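Local coordinates for glycoprotein (Chandipura virus, PDB 5MDM), which attaches the virus to host receptors and, triggered by the acidic pH of the endosome, drives fusion of the viral and endosomal membranes as a class III fusion glycoprotein, at the interface of chains A and B. Coordinates in Å, arbitrary orientation; residue numbers count along the deposited sequence, not the author numbering. Chains: chain A/B, Glycoprotein.

Contact 1: the interface of chains A and B. Residues chain A 407-410; chain B 300, 321, 324-326.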
loop_
_atom_site.group_PDB
_atom_site.type_symbol
_atom_site.label_atom_id
_atom_site.label_comp_id
_atom_site.label_asym_id
_atom_site.label_seq_id
_atom_site.Cartn_x
_atom_site.Cartn_y
_atom_site.Cartn_z
ATOM N N ASN A 407 6.555 6.880 -0.070
ATOM C CA ASN A 407 6.693 8.233 0.450
ATOM C C ASN A 407 6.324 8.279 1.927
ATOM O O ASN A 407 5.306 7.716 2.327
ATOM C CB ASN A 407 5.803 9.196 -0.335
ATOM C CG ASN A 407 6.125 9.209 -1.815
ATOM O OD1 ASN A 407 7.291 9.230 -2.208
ATOM N ND2 ASN A 407 5.089 9.191 -2.646
ATOM N N PRO A 408 7.148 8.956 2.742
ATOM C CA PRO A 408 6.940 9.053 4.192
ATOM C C PRO A 408 5.638 9.770 4.555
ATOM O O PRO A 408 5.057 10.468 3.724
ATOM C CB PRO A 408 8.146 9.874 4.659
ATOM C CG PRO A 408 8.554 10.656 3.461
ATOM C CD PRO A 408 8.310 9.744 2.301
ATOM N N LEU A 409 5.185 9.593 5.790
ATOM C CA LEU A 409 3.936 10.204 6.228
ATOM C C LEU A 409 4.153 11.299 7.271
ATOM O O LEU A 409 5.269 11.494 7.749
ATOM C CB LEU A 409 2.982 9.139 6.769
ATOM C CG LEU A 409 2.573 8.079 5.753
ATOM C CD1 LEU A 409 1.480 7.193 6.321
ATOM C CD2 LEU A 409 2.126 8.737 4.460
ATOM N N ASP A 410 3.070 12.000 7.608
ATOM C CA ASP A 410 3.075 13.085 8.595
ATOM C C ASP A 410 4.102 14.173 8.269
ATOM O O ASP A 410 3.746 15.323 8.013
ATOM C CB ASP A 410 3.298 12.543 10.013
ATOM C CG ASP A 410 2.492 11.283 10.298
ATOM O OD1 ASP A 410 1.346 11.183 9.810
ATOM O OD2 ASP A 410 3.006 10.392 11.011
ATOM N N LEU B 300 5.270 4.942 2.718
ATOM C CA LEU B 300 4.215 4.145 2.106
ATOM C C LEU B 300 4.018 4.485 0.634
ATOM O O LEU B 300 3.993 5.656 0.256
ATOM C CB LEU B 300 2.900 4.377 2.845
ATOM C CG LEU B 300 2.420 3.292 3.800
ATOM C CD1 LEU B 300 3.530 2.887 4.734
ATOM C CD2 LEU B 300 1.227 3.808 4.578
ATOM N N VAL B 321 -4.181 9.509 1.643
ATOM C CA VAL B 321 -3.269 10.371 2.381
ATOM C C VAL B 321 -3.590 11.839 2.121
ATOM O O VAL B 321 -3.481 12.320 0.993
ATOM C CB VAL B 321 -1.795 10.085 2.033
ATOM C CG1 VAL B 321 -0.884 10.817 2.997
ATOM C CG2 VAL B 321 -1.517 8.590 2.079
ATOM N N GLY B 324 -0.340 14.577 4.029
ATOM C CA GLY B 324 0.645 13.741 4.688
ATOM C C GLY B 324 0.078 12.891 5.808
ATOM O O GLY B 324 0.778 12.053 6.376
ATOM N N THR B 325 -1.193 13.100 6.129
ATOM C CA THR B 325 -1.842 12.327 7.177
ATOM C C THR B 325 -2.573 11.123 6.603
ATOM O O THR B 325 -3.406 11.264 5.709
ATOM C CB THR B 325 -2.853 13.181 7.946
ATOM O OG1 THR B 325 -2.164 14.220 8.651
ATOM C CG2 THR B 325 -3.632 12.321 8.935
ATOM N N LEU B 326 -2.257 9.937 7.114
ATOM C CA LEU B 326 -2.986 8.737 6.727
ATOM C C LEU B 326 -4.419 8.872 7.213
ATOM O O LEU B 326 -4.670 9.099 8.394
ATOM C CB LEU B 326 -2.336 7.483 7.312
ATOM C CG LEU B 326 -2.942 6.157 6.868
ATOM C CD1 LEU B 326 -2.998 6.098 5.356
ATOM C CD2 LEU B 326 -2.147 4.987 7.421
#

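Contact 2: the interface of chains A and B. Residues chain A 1-2, 393, 400, 402-403; chain B 341-342, 385-386, 388.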
loop_
_atom_site.group_PDB
_atom_site.type_symbol
_atom_site.label_atom_id
_atom_site.label_comp_id
_atom_site.label_asym_id
_atom_site.label_seq_id
_atom_site.Cartn_x
_atom_site.Cartn_y
_atom_site.Cartn_z
ATOM N N TYR A 1 2.917 -0.134 -20.680
ATOM C CA TYR A 1 3.117 -0.431 -19.267
ATOM C C TYR A 1 2.697 -1.866 -18.955
ATOM O O TYR A 1 3.115 -2.453 -17.950
ATOM C CB TYR A 1 2.359 0.570 -18.389
ATOM C CG TYR A 1 0.866 0.621 -18.630
ATOM C CD1 TYR A 1 -0.011 -0.075 -17.810
ATOM C CD2 TYR A 1 0.333 1.376 -19.670
ATOM C CE1 TYR A 1 -1.379 -0.027 -18.021
ATOM C CE2 TYR A 1 -1.032 1.427 -19.891
ATOM C CZ TYR A 1 -1.884 0.723 -19.064
ATOM O OH TYR A 1 -3.247 0.767 -19.272
ATOM N N LEU A 2 1.871 -2.422 -19.834
ATOM C CA LEU A 2 1.462 -3.814 -19.736
ATOM C C LEU A 2 2.356 -4.688 -20.601
ATOM O O LEU A 2 2.488 -4.462 -21.806
ATOM C CB LEU A 2 0.019 -3.971 -20.195
ATOM C CG LEU A 2 -1.015 -3.173 -19.414
ATOM C CD1 LEU A 2 -2.396 -3.481 -19.940
ATOM C CD2 LEU A 2 -0.921 -3.493 -17.940
ATOM N N MET A 393 2.731 -5.817 -14.883
ATOM C CA MET A 393 2.907 -4.372 -14.833
ATOM C C MET A 393 3.754 -3.959 -13.630
ATOM O O MET A 393 3.681 -4.572 -12.565
ATOM C CB MET A 393 1.537 -3.704 -14.764
ATOM C CG MET A 393 0.539 -4.520 -13.957
ATOM S SD MET A 393 -1.129 -3.870 -14.042
ATOM C CE MET A 393 -0.839 -2.230 -13.399
ATOM N N LEU A 400 5.402 2.254 -14.314
ATOM C CA LEU A 400 4.449 2.558 -13.250
ATOM C C LEU A 400 5.130 2.802 -11.916
ATOM O O LEU A 400 4.636 2.379 -10.870
ATOM C CB LEU A 400 3.404 1.450 -13.122
ATOM C CG LEU A 400 2.522 1.257 -14.358
ATOM C CD1 LEU A 400 1.615 0.069 -14.173
ATOM C CD2 LEU A 400 1.707 2.505 -14.659
ATOM N N GLU A 402 5.352 5.403 -10.188
ATOM C CA GLU A 402 4.595 6.254 -9.275
ATOM C C GLU A 402 3.764 5.419 -8.316
ATOM O O GLU A 402 3.508 5.825 -7.185
ATOM C CB GLU A 402 3.686 7.205 -10.041
ATOM C CG GLU A 402 4.363 7.920 -11.178
ATOM C CD GLU A 402 3.775 7.537 -12.513
ATOM O OE1 GLU A 402 3.874 6.347 -12.885
ATOM O OE2 GLU A 402 3.201 8.424 -13.184
ATOM N N LEU A 403 3.356 4.244 -8.776
ATOM C CA LEU A 403 2.521 3.359 -7.981
ATOM C C LEU A 403 3.297 2.656 -6.878
ATOM O O LEU A 403 2.772 2.451 -5.785
ATOM C CB LEU A 403 1.834 2.333 -8.880
ATOM C CG LEU A 403 0.628 2.896 -9.632
ATOM C CD1 LEU A 403 0.044 1.863 -10.569
ATOM C CD2 LEU A 403 -0.426 3.380 -8.653
ATOM N N PRO B 341 -5.839 -0.956 -15.816
ATOM C CA PRO B 341 -5.302 -0.332 -14.601
ATOM C C PRO B 341 -5.011 1.153 -14.797
ATOM O O PRO B 341 -5.031 1.908 -13.824
ATOM C CB PRO B 341 -3.991 -1.079 -14.363
ATOM C CG PRO B 341 -3.974 -2.200 -15.336
ATOM C CD PRO B 341 -4.843 -1.810 -16.475
ATOM N N VAL B 342 -4.728 1.561 -16.030
ATOM C CA VAL B 342 -4.543 2.977 -16.323
ATOM C C VAL B 342 -5.672 3.486 -17.217
ATOM O O VAL B 342 -5.962 2.903 -18.259
ATOM C CB VAL B 342 -3.171 3.267 -16.967
ATOM C CG1 VAL B 342 -3.019 4.750 -17.246
ATOM C CG2 VAL B 342 -2.054 2.796 -16.061
ATOM N N LYS B 385 -4.268 5.909 -12.496
ATOM C CA LYS B 385 -3.601 4.631 -12.304
ATOM C C LYS B 385 -4.074 3.917 -11.042
ATOM O O LYS B 385 -3.973 4.454 -9.937
ATOM C CB LYS B 385 -2.088 4.832 -12.267
ATOM C CG LYS B 385 -1.512 5.485 -13.516
ATOM C CD LYS B 385 0.007 5.568 -13.435
ATOM C CE LYS B 385 0.633 6.088 -14.721
ATOM N NZ LYS B 385 0.420 7.550 -14.905
ATOM N N PHE B 386 -4.604 2.708 -11.222
ATOM C CA PHE B 386 -4.992 1.855 -10.105
ATOM C C PHE B 386 -3.812 0.984 -9.721
ATOM O O PHE B 386 -3.106 0.482 -10.594
ATOM C CB PHE B 386 -6.148 0.936 -10.501
ATOM C CG PHE B 386 -7.483 1.618 -10.578
ATOM C CD1 PHE B 386 -7.810 2.418 -11.661
ATOM C CD2 PHE B 386 -8.428 1.426 -9.584
ATOM C CE1 PHE B 386 -9.048 3.039 -11.739
ATOM C CE2 PHE B 386 -9.675 2.043 -9.661
ATOM C CZ PHE B 386 -9.981 2.850 -10.738
ATOM N N TRP B 388 -2.288 -2.366 -9.070
ATOM C CA TRP B 388 -2.725 -3.623 -9.668
ATOM C C TRP B 388 -3.289 -4.636 -8.672
ATOM O O TRP B 388 -4.006 -5.550 -9.059
ATOM C CB TRP B 388 -1.602 -4.252 -10.498
ATOM C CG TRP B 388 -0.278 -4.352 -9.799
ATOM C CD1 TRP B 388 0.153 -5.368 -8.994
ATOM C CD2 TRP B 388 0.802 -3.409 -9.866
ATOM N NE1 TRP B 388 1.430 -5.112 -8.550
ATOM C CE2 TRP B 388 1.848 -3.914 -9.071
ATOM C CE3 TRP B 388 0.980 -2.182 -10.515
ATOM C CZ2 TRP B 388 3.056 -3.236 -8.908
ATOM C CZ3 TRP B 388 2.179 -1.510 -10.352
ATOM C CH2 TRP B 388 3.199 -2.038 -9.555
#

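Contact 3: the interface of chains A and B. Residues chain A 301-303, 376, 378, 380, 385-387; chain B 1, 399, 401-402, 404.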
loop_
_atom_site.group_PDB
_atom_site.type_symbol
_atom_site.label_atom_id
_atom_site.label_comp_id
_atom_site.label_asym_id
_atom_site.label_seq_id
_atom_site.Cartn_x
_atom_site.Cartn_y
_atom_site.Cartn_z
ATOM N N SER A 301 -11.217 -24.294 -22.009
ATOM C CA SER A 301 -11.534 -22.901 -22.283
ATOM C C SER A 301 -10.238 -22.160 -22.610
ATOM O O SER A 301 -9.156 -22.648 -22.289
ATOM C CB SER A 301 -12.215 -22.273 -21.067
ATOM O OG SER A 301 -11.277 -21.995 -20.046
ATOM N N PRO A 302 -10.340 -20.993 -23.270
ATOM C CA PRO A 302 -9.150 -20.178 -23.537
ATOM C C PRO A 302 -8.326 -19.919 -22.277
ATOM O O PRO A 302 -7.096 -19.921 -22.339
ATOM C CB PRO A 302 -9.745 -18.868 -24.056
ATOM C CG PRO A 302 -10.998 -19.288 -24.733
ATOM C CD PRO A 302 -11.539 -20.442 -23.929
ATOM N N LEU A 303 -9.003 -19.718 -21.149
ATOM C CA LEU A 303 -8.330 -19.444 -19.883
ATOM C C LEU A 303 -7.495 -20.648 -19.432
ATOM O O LEU A 303 -6.329 -20.508 -19.007
ATOM C CB LEU A 303 -9.363 -19.071 -18.819
ATOM C CG LEU A 303 -8.831 -18.550 -17.484
ATOM C CD1 LEU A 303 -7.790 -17.462 -17.701
ATOM C CD2 LEU A 303 -9.976 -18.027 -16.635
ATOM N N GLY A 376 -4.782 -19.478 -25.577
ATOM C CA GLY A 376 -6.088 -18.888 -25.343
ATOM C C GLY A 376 -6.189 -17.411 -25.681
ATOM O O GLY A 376 -6.929 -16.664 -25.040
ATOM N N LEU A 378 -7.748 -14.659 -27.652
ATOM C CA LEU A 378 -9.033 -14.618 -28.349
ATOM C C LEU A 378 -9.156 -13.528 -29.408
ATOM O O LEU A 378 -8.800 -12.376 -29.173
ATOM C CB LEU A 378 -10.195 -14.528 -27.358
ATOM C CG LEU A 378 -10.725 -15.882 -26.888
ATOM C CD1 LEU A 378 -11.962 -15.702 -26.029
ATOM C CD2 LEU A 378 -11.020 -16.792 -28.078
ATOM N N THR A 380 -12.049 -11.734 -31.075
ATOM C CA THR A 380 -13.490 -11.548 -30.937
ATOM C C THR A 380 -13.971 -10.245 -31.569
ATOM O O THR A 380 -13.166 -9.433 -32.026
ATOM C CB THR A 380 -13.914 -11.566 -29.460
ATOM O OG1 THR A 380 -13.288 -10.478 -28.769
ATOM C CG2 THR A 380 -13.507 -12.874 -28.808
ATOM N N LYS A 385 -8.439 -10.426 -27.075
ATOM C CA LYS A 385 -8.416 -10.564 -25.620
ATOM C C LYS A 385 -7.328 -11.501 -25.087
ATOM O O LYS A 385 -7.199 -12.659 -25.521
ATOM C CB LYS A 385 -9.788 -11.011 -25.104
ATOM C CG LYS A 385 -10.936 -10.093 -25.502
ATOM C CD LYS A 385 -12.251 -10.539 -24.869
ATOM C CE LYS A 385 -13.400 -9.600 -25.220
ATOM N NZ LYS A 385 -13.737 -9.627 -26.673
ATOM N N PHE A 386 -6.545 -10.966 -24.153
ATOM C CA PHE A 386 -5.617 -11.742 -23.344
ATOM C C PHE A 386 -6.249 -11.921 -21.974
ATOM O O PHE A 386 -6.931 -11.021 -21.480
ATOM C CB PHE A 386 -4.287 -11.000 -23.162
ATOM C CG PHE A 386 -3.402 -11.009 -24.378
ATOM C CD1 PHE A 386 -2.603 -12.105 -24.663
ATOM C CD2 PHE A 386 -3.348 -9.909 -25.223
ATOM C CE1 PHE A 386 -1.778 -12.113 -25.777
ATOM C CE2 PHE A 386 -2.527 -9.911 -26.337
ATOM C CZ PHE A 386 -1.742 -11.015 -26.615
ATOM N N PRO A 387 -6.027 -13.084 -21.349
ATOM C CA PRO A 387 -6.417 -13.281 -19.952
ATOM C C PRO A 387 -5.529 -12.423 -19.060
ATOM O O PRO A 387 -4.317 -12.375 -19.270
ATOM C CB PRO A 387 -6.123 -14.758 -19.721
ATOM C CG PRO A 387 -5.052 -15.068 -20.694
ATOM C CD PRO A 387 -5.369 -14.274 -21.911
ATOM N N TYR B 1 -13.760 -4.646 -18.482
ATOM C CA TYR B 1 -13.208 -5.972 -18.719
ATOM C C TYR B 1 -12.618 -6.553 -17.448
ATOM O O TYR B 1 -12.595 -7.770 -17.267
ATOM C CB TYR B 1 -12.128 -5.914 -19.796
ATOM C CG TYR B 1 -11.514 -7.257 -20.130
ATOM C CD1 TYR B 1 -12.106 -8.097 -21.063
ATOM C CD2 TYR B 1 -10.340 -7.678 -19.524
ATOM C CE1 TYR B 1 -11.548 -9.320 -21.379
ATOM C CE2 TYR B 1 -9.775 -8.902 -19.832
ATOM C CZ TYR B 1 -10.383 -9.717 -20.763
ATOM O OH TYR B 1 -9.831 -10.935 -21.082
ATOM N N GLU B 399 -14.837 -11.822 -17.700
ATOM C CA GLU B 399 -15.126 -12.147 -19.093
ATOM C C GLU B 399 -15.632 -13.579 -19.237
ATOM O O GLU B 399 -15.042 -14.512 -18.692
ATOM C CB GLU B 399 -13.883 -11.948 -19.959
ATOM C CG GLU B 399 -14.094 -12.259 -21.433
ATOM C CD GLU B 399 -14.891 -11.189 -22.150
ATOM O OE1 GLU B 399 -14.877 -10.027 -21.691
ATOM O OE2 GLU B 399 -15.531 -11.510 -23.173
ATOM N N HIS B 401 -16.179 -15.009 -22.320
ATOM C CA HIS B 401 -15.575 -15.570 -23.526
ATOM C C HIS B 401 -14.414 -16.492 -23.169
ATOM O O HIS B 401 -14.178 -17.502 -23.835
ATOM C CB HIS B 401 -15.080 -14.454 -24.452
ATOM C CG HIS B 401 -16.163 -13.799 -25.254
ATOM N ND1 HIS B 401 -17.400 -13.493 -24.728
ATOM C CD2 HIS B 401 -16.188 -13.383 -26.542
ATOM C CE1 HIS B 401 -18.143 -12.923 -25.660
ATOM N NE2 HIS B 401 -17.431 -12.845 -26.771
ATOM N N GLU B 402 -13.696 -16.133 -22.108
ATOM C CA GLU B 402 -12.514 -16.865 -21.670
ATOM C C GLU B 402 -12.857 -18.228 -21.082
ATOM O O GLU B 402 -12.005 -19.115 -21.019
ATOM C CB GLU B 402 -11.750 -16.050 -20.627
ATOM C CG GLU B 402 -11.475 -14.612 -21.025
ATOM C CD GLU B 402 -10.342 -14.475 -22.024
ATOM O OE1 GLU B 402 -9.892 -15.498 -22.581
ATOM O OE2 GLU B 402 -9.894 -13.332 -22.249
ATOM N N SER B 404 -15.277 -21.042 -21.818
ATOM C CA SER B 404 -16.260 -21.696 -22.678
ATOM C C SER B 404 -15.692 -22.892 -23.436
ATOM O O SER B 404 -14.526 -22.887 -23.835
ATOM C CB SER B 404 -16.840 -20.692 -23.676
ATOM O OG SER B 404 -15.826 -20.184 -24.525
#

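Contact 1: the interface of chains A and B
A short antiparallel beta bridge opens this patch, where the extended C-terminal segment of chain A runs along chain B. A:Asn407 and B:Leu300 pair through their backbones: A:Asn407 N donates to B:Leu300 O at 2.9 Å, and B:Leu300 N returns a bond to A:Asn407 O at 2.8 Å. Both are fairly straight at the hydrogen, yet each donor stands well above the acceptor's carbonyl plane. Such pairing reads main chain, not side-chain identity. A:Pro408, with no N-H, carries the extended segment on to A:Leu409, whose branched apolar tip is suited to packing among B:Leu300, B:Val321 and B:Leu326. Its CG lies anti to the carbonyl carbon (chi1 -61°), and its methyls diverge. The A:Leu409 side chain crosses B:Leu300 obliquely, A:Leu409 CD1 lying 3.8 Å from B:Leu300 CD2 and 4.0 Å from B:Leu326 CB, while A:Leu409 CD2 meets B:Val321 CG1 at 3.9 Å. The beta-branch of B:Val321, in strand 316-322, puts CG1 anti to its backbone N and toward the leucine. B:Gly324 sits with positive phi (84°) in the turn between strands 316-322 and 325-338, a conformation glycine adopts easily. Its carbonyl receives a further main-chain bond, A:Asp410 N to B:Gly324 O at 2.6 Å, the donor 33° out of the carbonyl plane.

Contact 2: the interface of chains A and B
The methyl end of A:Met393 enters between two apolar groups of chain B: CE lies 3.4 Å from B:Trp388 CE3 and 3.5 Å from B:Pro341 CB. An unbranched, flexible thioether fits between B:Trp388 and B:Pro341, since its bend at chi3 (-59°) turns the methyl toward both. The backbone carbonyl A:Met393 O stands 3.8 Å above one B:Trp388 indole face, toward the rim. Nearby, B:Val342 lays CG2 over the face of the A:Tyr1 ring, 3.8 Å from the centroid, a CH-pi contact in which a gamma-methyl of the beta-branched valine meets a broad aromatic surface. A:Leu403 slides past the indole in the opposite direction, bringing CD1 to 4.0 Å from B:Trp388 CZ3. B:Lys385 serves two purposes. Its aliphatic stem packs on A:Leu400, with B:Lys385 CD 3.7 Å from A:Leu400 CD2, and its ammonium forms a long salt bridge to A:Glu402. Farther out, torsions set these groups: CG of B:Trp388 takes the crowded position between backbone N and carbonyl carbon (chi1 50°), while helix 401-404 presents A:Glu402 and A:Leu403 side by side. The lysine stays extended until chi4 (73°), then bends and crosses the glutamate at about a right angle, leaving B:Lys385 NZ 3.4 Å from A:Glu402 OE2, a weak hydrogen bond.

Contact 3: the interface of chains A and B
In the plane of the B:Tyr1 ring, at its hydroxyl edge, lies a carboxylate oxygen of the same chain, B:Glu402 OE2, 2.7 Å from B:Tyr1 OH. The phenol tip also crosses the interface, a reach tyrosine's length allows, putting B:Tyr1 OH 2.9 Å from the backbone carbonyl A:Phe386 O; the structure does not show which acceptor takes the proton. B:Tyr1 CE1 touches A:Lys385 CD at 3.8 Å. The B:His401 imidazole sets CD2 against A:Thr380 CG2 at 3.5 Å, and its CB meets A:Leu378 CD1, the two side chains crossing at about a right angle. B:Glu399 crosses A:Lys385 similarly, its carboxylate against the lysine CD and CE methylenes. A:Lys385 NZ is 4.4 Å from B:Glu399 OE2, too far for a salt bridge, though a weaker electrostatic attraction is likely. B:Glu399 OE2, 3.1 Å from B:His401 ND1, would tend to favour imidazole protonation, which the lysine opposes. B:Glu402 bends at chi2 (-77°), its carboxylate reaching the CB methylenes of A:Pro302 and A:Lys385, not the ammonium. Its backbone carbonyl meets the start of helix 302-306, where proline suits the first turn. A:Ser301 OG adds a weak bond to that oxygen, whereas A:Leu303 N donates in the carbonyl plane, on a lone pair of B:Glu402 O, at 3.1 Å.

The C-alpha centres of contact 1 and contact 2 lie about 20 Å apart, those of contact 2 and contact 3 about 22 Å, and those of contact 1 and contact 3 about 40 Å, so the patches follow one another along an elongated interface. Contact 2 and contact 3 use Tyr1, Lys385, Phe386 and Glu402 with the chains exchanged but in different arrangements, the Lys385-Glu402 pairing included: the interface is not an exact two-fold. Contact 1 continues the chain A C-terminal segment from contact 2. The structure captures an intermediate of the homotrimer's fusion transition; whether this two-chain pairing occurs on the virus, it alone does not show.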